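Glutathione-independent glyoxalase DJ-1 (Schizosaccharomyces pombe, PDB 4QYT) converts methylglyoxal to D-lactate in one step without glutathione and helps protect fission yeast against reactive oxygen species. Local coordinates at residues V37-N42 with R59-I64; D13-I18 with V47-D52. All coordinates share one frame; numbering follows the deposited sequence. Where two conformers were deposited one is given.

Contact 1 (V37-N42 with R59-I64)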
ATOM      1  N   VAL A  37       1.991  -6.500 -14.470  1.00  7.63           N
ATOM      2  CA  VAL A  37       1.501  -6.888 -15.799  1.00  7.68           C
ATOM      3  C   VAL A  37       0.072  -6.413 -15.945  1.00  7.96           C
ATOM      4  O   VAL A  37      -0.839  -6.899 -15.255  1.00  7.97           O
ATOM      5  CB  VAL A  37       1.636  -8.407 -16.019  1.00  7.73           C
ATOM      6  CG1 VAL A  37       1.069  -8.788 -17.366  1.00  9.45           C
ATOM      7  CG2 VAL A  37       3.097  -8.873 -15.886  1.00  9.10           C
ATOM      8  N   TYR A  38      -0.108  -5.424 -16.831  1.00  8.62           N
ATOM      9  CA  TYR A  38      -1.364  -4.710 -17.002  1.00  8.83           C
ATOM     10  C   TYR A  38      -2.265  -5.423 -17.997  1.00  9.25           C
ATOM     11  O   TYR A  38      -1.840  -5.786 -19.108  1.00 10.26           O
ATOM     12  CB  TYR A  38      -1.040  -3.297 -17.490  1.00  9.81           C
ATOM     13  CG  TYR A  38      -2.208  -2.467 -17.969  1.00 10.07           C
ATOM     14  CD1 TYR A  38      -3.238  -2.095 -17.097  1.00  9.90           C
ATOM     15  CD2 TYR A  38      -2.242  -1.965 -19.252  1.00 12.52           C
ATOM     16  CE1 TYR A  38      -4.264  -1.231 -17.503  1.00 11.94           C
ATOM     17  CE2 TYR A  38      -3.270  -1.136 -19.660  1.00 15.03           C
ATOM     18  CZ  TYR A  38      -4.266  -0.732 -18.783  1.00 13.58           C
ATOM     19  OH  TYR A  38      -5.267   0.076 -19.271  1.00 16.01           O
ATOM     20  N   VAL A  39      -3.537  -5.506 -17.622  1.00  9.59           N
ATOM     21  CA  VAL A  39      -4.595  -5.973 -18.467  1.00 11.96           C
ATOM     22  C   VAL A  39      -5.550  -4.796 -18.651  1.00 12.76           C
ATOM     23  O   VAL A  39      -6.275  -4.407 -17.745  1.00 13.81           O
ATOM     24  CB  VAL A  39      -5.334  -7.147 -17.815  1.00 13.57           C
ATOM     25  CG1 VAL A  39      -6.530  -7.605 -18.647  1.00 16.50           C
ATOM     26  CG2 VAL A  39      -4.376  -8.290 -17.549  1.00 14.14           C
ATOM     27  N   GLY A  40      -5.579  -4.238 -19.861  1.00 15.32           N
ATOM     28  CA  GLY A  40      -6.430  -3.090 -20.117  1.00 16.31           C
ATOM     29  C   GLY A  40      -6.216  -2.480 -21.481  1.00 19.35           C
ATOM     30  O   GLY A  40      -5.416  -2.988 -22.268  1.00 23.49           O
ATOM     31  N   GLU A  41      -6.847  -1.331 -21.697  1.00 21.15           N
ATOM     32  CA  GLU A  41      -6.880  -0.676 -23.002  1.00 23.33           C
ATOM     33  C   GLU A  41      -5.749   0.320 -23.205  1.00 24.20           C
ATOM     34  O   GLU A  41      -5.530   0.746 -24.331  1.00 25.74           O
ATOM     35  CB  GLU A  41      -8.246  -0.017 -23.263  1.00 28.63           C
ATOM     36  CG  GLU A  41      -9.361  -1.041 -23.381  1.00 37.09           C
ATOM     37  CD  GLU A  41      -9.012  -2.159 -24.352  1.00 49.72           C
ATOM     38  OE1 GLU A  41      -8.643  -1.844 -25.509  1.00 56.64           O
ATOM     39  OE2 GLU A  41      -9.093  -3.349 -23.963  1.00 71.26           O
ATOM     40  N   ASN A  42      -5.184   0.850 -22.128  1.00 19.60           N
ATOM     41  CA  ASN A  42      -4.230   1.925 -22.262  1.00 22.58           C
ATOM     42  C   ASN A  42      -2.940   1.449 -22.957  1.00 25.01           C
ATOM     43  O   ASN A  42      -2.126   0.740 -22.381  1.00 24.13           O
ATOM     44  CB  ASN A  42      -3.933   2.556 -20.888  1.00 21.01           C
ATOM     45  CG  ASN A  42      -3.077   3.795 -21.013  1.00 22.76           C
ATOM     46  OD1 ASN A  42      -1.868   3.708 -21.245  1.00 22.97           O
ATOM     47  ND2 ASN A  42      -3.724   4.948 -21.031  1.00 24.59           N
ATOM     48  N   ARG A  59       4.740  -3.989 -17.757  1.00  8.20           N
ATOM     49  CA  ARG A  59       4.399  -4.756 -18.950  1.00  8.75           C
ATOM     50  C   ARG A  59       2.911  -4.668 -19.213  1.00  8.37           C
ATOM     51  O   ARG A  59       2.125  -4.467 -18.288  1.00  9.33           O
ATOM     52  CB  ARG A  59       4.793  -6.230 -18.816  1.00  8.83           C
ATOM     53  CG  ARG A  59       6.236  -6.460 -18.423  1.00  9.47           C
ATOM     54  CD  ARG A  59       6.602  -7.934 -18.512  1.00  9.65           C
ATOM     55  NE  ARG A  59       6.586  -8.390 -19.895  1.00 10.45           N
ATOM     56  CZ  ARG A  59       6.869  -9.609 -20.296  1.00 10.27           C
ATOM     57  NH1 ARG A  59       6.928 -10.591 -19.437  1.00 10.24           N
ATOM     58  NH2 ARG A  59       7.064  -9.829 -21.584  1.00 11.44           N
ATOM     59  N   SER A  60       2.540  -4.904 -20.470  1.00  9.75           N
ATOM     60  CA  SER A  60       1.197  -5.296 -20.826  1.00  9.57           C
ATOM     61  C   SER A  60       1.135  -6.806 -20.992  1.00  9.37           C
ATOM     62  O   SER A  60       2.042  -7.410 -21.545  1.00  9.57           O
ATOM     63  CB  SER A  60       0.798  -4.650 -22.149  1.00 12.00           C
ATOM     64  OG  SER A  60      -0.397  -5.235 -22.631  1.00 12.66           O
ATOM     65  N   TYR A  61       0.016  -7.416 -20.609  1.00  8.75           N
ATOM     66  CA  TYR A  61      -0.156  -8.843 -20.817  1.00  9.68           C
ATOM     67  C   TYR A  61      -0.094  -9.211 -22.295  1.00  9.89           C
ATOM     68  O   TYR A  61       0.198 -10.357 -22.626  1.00 10.85           O
ATOM     69  CB  TYR A  61      -1.423  -9.396 -20.187  1.00 10.53           C
ATOM     70  CG  TYR A  61      -2.692  -9.234 -20.970  1.00 11.25           C
ATOM     71  CD1 TYR A  61      -3.210  -8.011 -21.312  1.00 11.34           C
ATOM     72  CD2 TYR A  61      -3.445 -10.341 -21.314  1.00 14.45           C
ATOM     73  CE1 TYR A  61      -4.415  -7.880 -21.972  1.00 12.98           C
ATOM     74  CE2 TYR A  61      -4.660 -10.224 -21.962  1.00 16.91           C
ATOM     75  CZ  TYR A  61      -5.127  -8.985 -22.323  1.00 15.49           C
ATOM     76  OH  TYR A  61      -6.349  -8.855 -22.967  1.00 22.14           O
ATOM     77  N   LYS A  62      -0.354  -8.255 -23.182  1.00  9.90           N
ATOM     78  CA  LYS A  62      -0.327  -8.527 -24.608  1.00 11.40           C
ATOM     79  C   LYS A  62       1.061  -8.877 -25.110  1.00 11.18           C
ATOM     80  O   LYS A  62       1.228  -9.405 -26.209  1.00 13.45           O
ATOM     81  CB  LYS A  62      -0.914  -7.363 -25.386  1.00 14.62           C
ATOM     82  CG  LYS A  62      -2.379  -7.091 -25.068  1.00 17.30           C
ATOM     83  CD  LYS A  62      -3.044  -6.031 -25.924  1.00 23.16           C
ATOM     84  CE  LYS A  62      -4.452  -5.755 -25.394  1.00 31.55           C
ATOM     85  NZ  LYS A  62      -5.081  -4.527 -25.929  1.00 43.14           N
ATOM     86  N   GLU A  63       2.068  -8.598 -24.289  1.00 10.52           N
ATOM     87  CA  GLU A  63       3.453  -8.978 -24.572  1.00 11.11           C
ATOM     88  C   GLU A  63       3.709 -10.468 -24.447  1.00 11.12           C
ATOM     89  O   GLU A  63       4.785 -10.954 -24.844  1.00 12.94           O
ATOM     90  CB  GLU A  63       4.437  -8.273 -23.646  1.00 11.89           C
ATOM     91  CG  GLU A  63       4.450  -6.768 -23.785  1.00 12.89           C
ATOM     92  CD  GLU A  63       5.182  -6.086 -22.663  1.00 12.81           C
ATOM     93  OE1 GLU A  63       6.155  -6.662 -22.120  1.00 13.67           O
ATOM     94  OE2 GLU A  63       4.785  -4.949 -22.304  1.00 12.75           O
ATOM     95  N   ILE A  64       2.807 -11.201 -23.812  1.00 10.17           N
ATOM     96  CA  ILE A  64       3.023 -12.586 -23.435  1.00 10.46           C
ATOM     97  C   ILE A  64       2.093 -13.437 -24.278  1.00 11.12           C
ATOM     98  O   ILE A  64       0.893 -13.269 -24.186  1.00 12.84           O
ATOM     99  CB  ILE A  64       2.771 -12.797 -21.931  1.00 10.10           C
ATOM    100  CG1 ILE A  64       3.638 -11.842 -21.102  1.00 11.32           C
ATOM    101  CG2 ILE A  64       3.054 -14.244 -21.572  1.00 10.32           C
ATOM    102  CD1 ILE A  64       3.215 -11.739 -19.643  1.00 11.46           C
TER
HETATM  103  O   HOH W   1      -3.252  -4.741 -21.641  1.00 20.26           O
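Val39 lays its CG2 methyl over one face of the Tyr61 ring, toward the rim, in a CH-pi contact with CG2 4.2 Å from the ring centroid. The contact belongs to the parallel edge of the central sheet of the DJ-1/PfpI fold, where the short strand 59-60 lies beside strand 34-39 as the outermost strand and then turns into a 3-10 segment. Two nearly straight backbone bonds zip the strands together: Tyr38 N gives its hydrogen to Arg59 O at 2.8 Å, and Tyr61 N gives its own to Tyr38 O at 2.9 Å. Just past the second bond, chi1 of Tyr61 (82°) turns CG to the side of Val39, whose CG2 lies 3.9 Å from Tyr61 CG. Val37 CG1 closes the other end of the apolar patch, 3.8 Å from Tyr61 CB, and the Tyr61 ring also meets Phe94 edge-to-face.

Polar groups line the turn. Ser60 OG accepts from Lys62 N in an ST turn, while Glu63 takes Ser60 N on one carboxylate oxygen and forms a salt bridge with Arg59 through the other. Tyr38 OH is hydrogen-bonded to Asp13 OD2 and accepts from Asn42 N. Beyond the last backbone bond a water joins the two segments: it donates to Tyr38 O, shares a hydrogen bond with Ser60 OG, and accepts from Gly40 N at 3.0 Å.

Contact 2 (D13-I18 with V47-D52). With EDO (1,2-ethanediol), chain G.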
ATOM      1  N   ASP A  13      -6.989  -1.260 -14.756  1.00 10.51           N
ATOM      2  CA  ASP A  13      -7.690  -0.070 -14.289  1.00 10.72           C
ATOM      3  C   ASP A  13      -8.667  -0.486 -13.200  1.00 11.01           C
ATOM      4  O   ASP A  13      -9.399  -1.462 -13.340  1.00 11.43           O
ATOM      5  CB  ASP A  13      -8.360   0.624 -15.483  1.00 12.57           C
ATOM      6  CG  ASP A  13      -7.349   1.095 -16.474  1.00 13.13           C
ATOM      7  OD1 ASP A  13      -6.498   1.910 -16.129  1.00 15.36           O
ATOM      8  OD2 ASP A  13      -7.298   0.530 -17.592  1.00 17.36           O
ATOM      9  N   GLY A  14      -8.666   0.245 -12.089  1.00 10.14           N
ATOM     10  CA  GLY A  14      -9.538  -0.123 -10.988  1.00 10.77           C
ATOM     11  C   GLY A  14      -8.896  -1.037  -9.955  1.00  9.84           C
ATOM     12  O   GLY A  14      -9.575  -1.406  -8.986  1.00 11.21           O
ATOM     13  N   THR A  15      -7.606  -1.400 -10.104  1.00  9.10           N
ATOM     14  CA  THR A  15      -6.956  -2.210  -9.076  1.00  8.63           C
ATOM     15  C   THR A  15      -6.719  -1.367  -7.817  1.00  8.49           C
ATOM     16  O   THR A  15      -6.282  -0.203  -7.895  1.00  8.71           O
ATOM     17  CB  THR A  15      -5.621  -2.781  -9.600  1.00  8.32           C
ATOM     18  OG1 THR A  15      -5.905  -3.796 -10.579  1.00  9.73           O
ATOM     19  CG2 THR A  15      -4.773  -3.347  -8.487  1.00  9.17           C
ATOM     20  N   ASP A  16      -6.923  -1.987  -6.665  1.00  8.51           N
ATOM     21  CA  ASP A  16      -6.690  -1.308  -5.400  1.00  8.66           C
ATOM     22  C   ASP A  16      -5.208  -1.025  -5.128  1.00  7.64           C
ATOM     23  O   ASP A  16      -4.374  -1.926  -5.200  1.00  8.27           O
ATOM     24  CB  ASP A  16      -7.262  -2.155  -4.262  1.00  9.32           C
ATOM     25  CG  ASP A  16      -7.131  -1.460  -2.957  1.00  9.20           C
ATOM     26  OD1 ASP A  16      -7.899  -0.494  -2.758  1.00 10.76           O
ATOM     27  OD2 ASP A  16      -6.278  -1.866  -2.143  1.00 10.27           O
ATOM     28  N   GLU A  17      -4.936   0.209  -4.743  1.00  7.67           N
ATOM     29  CA  GLU A  17      -3.557   0.640  -4.482  1.00  7.83           C
ATOM     30  C   GLU A  17      -2.919  -0.106  -3.314  1.00  7.02           C
ATOM     31  O   GLU A  17      -1.718  -0.447  -3.361  1.00  7.63           O
ATOM     32  CB  GLU A  17      -3.509   2.130  -4.184  1.00  8.17           C
ATOM     33  CG  GLU A  17      -3.887   3.070  -5.325  1.00  9.04           C
ATOM     34  CD  GLU A  17      -5.359   3.390  -5.501  1.00  9.19           C
ATOM     35  OE1 GLU A  17      -6.236   2.614  -5.006  1.00 10.44           O
ATOM     36  OE2 GLU A  17      -5.644   4.401  -6.158  1.00 10.62           O
ATOM     37  N   ILE A  18      -3.669  -0.316  -2.240  1.00  7.16           N
ATOM     38  CA  ILE A  18      -3.120  -0.948  -1.047  1.00  7.43           C
ATOM     39  C   ILE A  18      -2.770  -2.407  -1.335  1.00  7.64           C
ATOM     40  O   ILE A  18      -1.682  -2.896  -0.949  1.00  8.05           O
ATOM     41  CB  ILE A  18      -4.084  -0.793   0.144  1.00  7.74           C
ATOM     42  CG1 ILE A  18      -4.191   0.678   0.527  1.00  8.17           C
ATOM     43  CG2 ILE A  18      -3.638  -1.659   1.302  1.00  8.67           C
ATOM     44  CD1 ILE A  18      -5.389   0.998   1.431  1.00  9.31           C
ATOM     45  N   VAL A  47      -1.985   3.109 -15.808  1.00 10.78           N
ATOM     46  CA  VAL A  47      -3.117   2.513 -15.122  1.00  9.95           C
ATOM     47  C   VAL A  47      -3.761   3.546 -14.200  1.00 10.42           C
ATOM     48  O   VAL A  47      -3.066   4.240 -13.459  1.00 12.01           O
ATOM     49  CB  VAL A  47      -2.628   1.346 -14.258  1.00 10.17           C
ATOM     50  CG1 VAL A  47      -3.827   0.605 -13.704  1.00 11.61           C
ATOM     51  CG2 VAL A  47      -1.726   0.413 -15.053  1.00 11.64           C
ATOM     52  N   LYS A  48      -5.083   3.644 -14.261  1.00 10.26           N
ATOM     53  CA  LYS A  48      -5.855   4.432 -13.303  1.00 11.45           C
ATOM     54  C   LYS A  48      -6.366   3.480 -12.225  1.00 10.75           C
ATOM     55  O   LYS A  48      -7.254   2.648 -12.466  1.00 10.64           O
ATOM     56  CB  LYS A  48      -7.036   5.138 -13.958  1.00 13.34           C
ATOM     57  CG  LYS A  48      -7.788   6.017 -12.971  1.00 17.72           C
ATOM     58  CD  LYS A  48      -8.945   6.748 -13.621  1.00 31.44           C
ATOM     59  CE  LYS A  48      -9.752   7.523 -12.602  1.00 39.49           C
ATOM     60  NZ  LYS A  48     -10.962   8.078 -13.263  1.00 47.67           N
ATOM     61  N   MET A  49      -5.684   3.479 -11.081  0.63  9.54           N
ATOM     62  CA  MET A  49      -6.028   2.588  -9.975  0.63  9.34           C
ATOM     63  C   MET A  49      -7.418   2.913  -9.396  0.63  9.12           C
ATOM     64  O   MET A  49      -8.028   3.947  -9.716  0.63 10.38           O
ATOM     65  CB  MET A  49      -4.918   2.636  -8.912  0.63  9.24           C
ATOM     66  CG  MET A  49      -3.510   2.382  -9.451  0.63  9.18           C
ATOM     67  SD  MET A  49      -3.250   0.696 -10.067  0.63  8.70           S
ATOM     68  CE  MET A  49      -2.913  -0.123  -8.519  0.63  8.92           C
ATOM     69  N   SER A  50      -7.868   2.049  -8.493  1.00  9.76           N
ATOM     70  CA  SER A  50      -9.203   2.125  -7.882  1.00 10.77           C
ATOM     71  C   SER A  50      -9.492   3.488  -7.250  1.00 11.21           C
ATOM     72  O   SER A  50     -10.574   4.037  -7.430  1.00 13.33           O
ATOM     73  CB  SER A  50      -9.313   1.044  -6.815  1.00 10.72           C
ATOM     74  OG  SER A  50     -10.647   1.045  -6.353  1.00 14.17           O
ATOM     75  N   ARG A  51      -8.520   3.996  -6.500  1.00  9.84           N
ATOM     76  CA  ARG A  51      -8.664   5.272  -5.773  1.00 10.60           C
ATOM     77  C   ARG A  51      -7.848   6.384  -6.437  1.00 10.15           C
ATOM     78  O   ARG A  51      -7.432   7.340  -5.782  1.00 11.07           O
ATOM     79  CB  ARG A  51      -8.325   5.064  -4.290  1.00 11.54           C
ATOM     80  CG  ARG A  51      -9.085   3.936  -3.601  1.00 11.89           C
ATOM     81  CD  ARG A  51     -10.575   4.097  -3.652  1.00 13.17           C
ATOM     82  NE  ARG A  51     -11.193   2.936  -3.045  1.00 14.53           N
ATOM     83  CZ  ARG A  51     -12.432   2.916  -2.583  1.00 16.74           C
ATOM     84  NH1 ARG A  51     -13.124   4.031  -2.524  1.00 16.68           N
ATOM     85  NH2 ARG A  51     -12.984   1.784  -2.199  1.00 17.45           N
ATOM     86  N   ASP A  52      -7.695   6.281  -7.758  1.00 10.69           N
ATOM     87  CA  ASP A  52      -7.266   7.362  -8.618  1.00 10.98           C
ATOM     88  C   ASP A  52      -5.768   7.622  -8.686  1.00 10.86           C
ATOM     89  O   ASP A  52      -5.359   8.548  -9.364  1.00 12.36           O
ATOM     90  CB  ASP A  52      -8.012   8.674  -8.321  1.00 12.92           C
ATOM     91  CG  ASP A  52      -9.488   8.487  -8.327  1.00 15.21           C
ATOM     92  OD1 ASP A  52      -9.985   7.917  -9.313  1.00 18.53           O
ATOM     93  OD2 ASP A  52     -10.141   8.849  -7.330  1.00 19.07           O
TER
HETATM   94  C1  EDO G 203     -13.650  -1.535  -4.371  1.00 29.75           C
HETATM   95  O1  EDO G 203     -13.882  -0.757  -5.519  1.00 28.68           O
HETATM   96  C2  EDO G 203     -12.296  -1.041  -3.931  1.00 34.08           C
HETATM   97  O2  EDO G 203     -12.240  -1.082  -2.537  1.00 22.94           O
HETATM   98  O   HOH W   2     -12.403  -0.259  -8.388  1.00 22.12           O
HETATM   99  O   HOH W   3     -10.246   0.254  -3.834  1.00 13.71           O
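Backbone and side-chain hydrogen bonds join Asp13, Gly14 and Thr15 to the end of strand 46-48 and the type I turn Met49-Asp52, clasping the loop that leads from the first strand of the DJ-1/PfpI fold into helix 17-29. Lys48 N points at Asp13 OD1 (2.9 Å), nearly along the C-O bond, while Asp13 OD2 bonds the Tyr38 hydroxyl; Lys48 O receives Gly14 N in its carbonyl plane. Ser50 N reaches Thr15 O at 2.8 Å, from above its carbonyl plane.

Two carboxylates act at the helix start. Asp16 occupies the N-cap position, its OD2 accepting from Glu19 N, and its OD1 forms a salt bridge with Arg29 of the second subunit. Glu17 grips the turn: its chain bends at chi2 (86°), and each carboxylate oxygen takes a weak bond from Arg51 N; OE2 also accepts from Val53 N. An alanine at Glu17 would probably leave the amides of Arg51 and Val53 without their acceptor and open a gap beside Met49 CB.

Apolar contact centres on Met49, whose CB lies 3.8 Å from Glu17 CG, the two chains sliding past each other. In one of its two conformers Met49 also runs beside Thr15, with CE 3.7 Å from Thr15 CG2.

A water donates to Asp16 OD1, accepts from Arg51 NE and bonds Ser50 OG, and Arg51 NH2 donates to O2 of a 1,2-ethanediol, probably from the crystallisation liquor, in the guanidinium plane at 3.0 Å.

The two contacts have centres 15 Å apart and interlock along the chain, their segments coming in the order 13-18, 37-42, 47-52, 59-64. Contact 1 lies at the margin of the central sheet, away from the annotated sites; contact 2 lies where strand 7-12, a neighbour of strand 34-39, gives way to helix 17-29, close to the probable active-site residue Glu19 and against the second subunit. They touch directly, through the Tyr38 hydroxyl and Asp13 and through Tyr38 CD1, which packs on Val47 CG2. One tyrosine ring thus connects the sheet edge with the two-stranded hairpin 46-56 that borders the dimer interface.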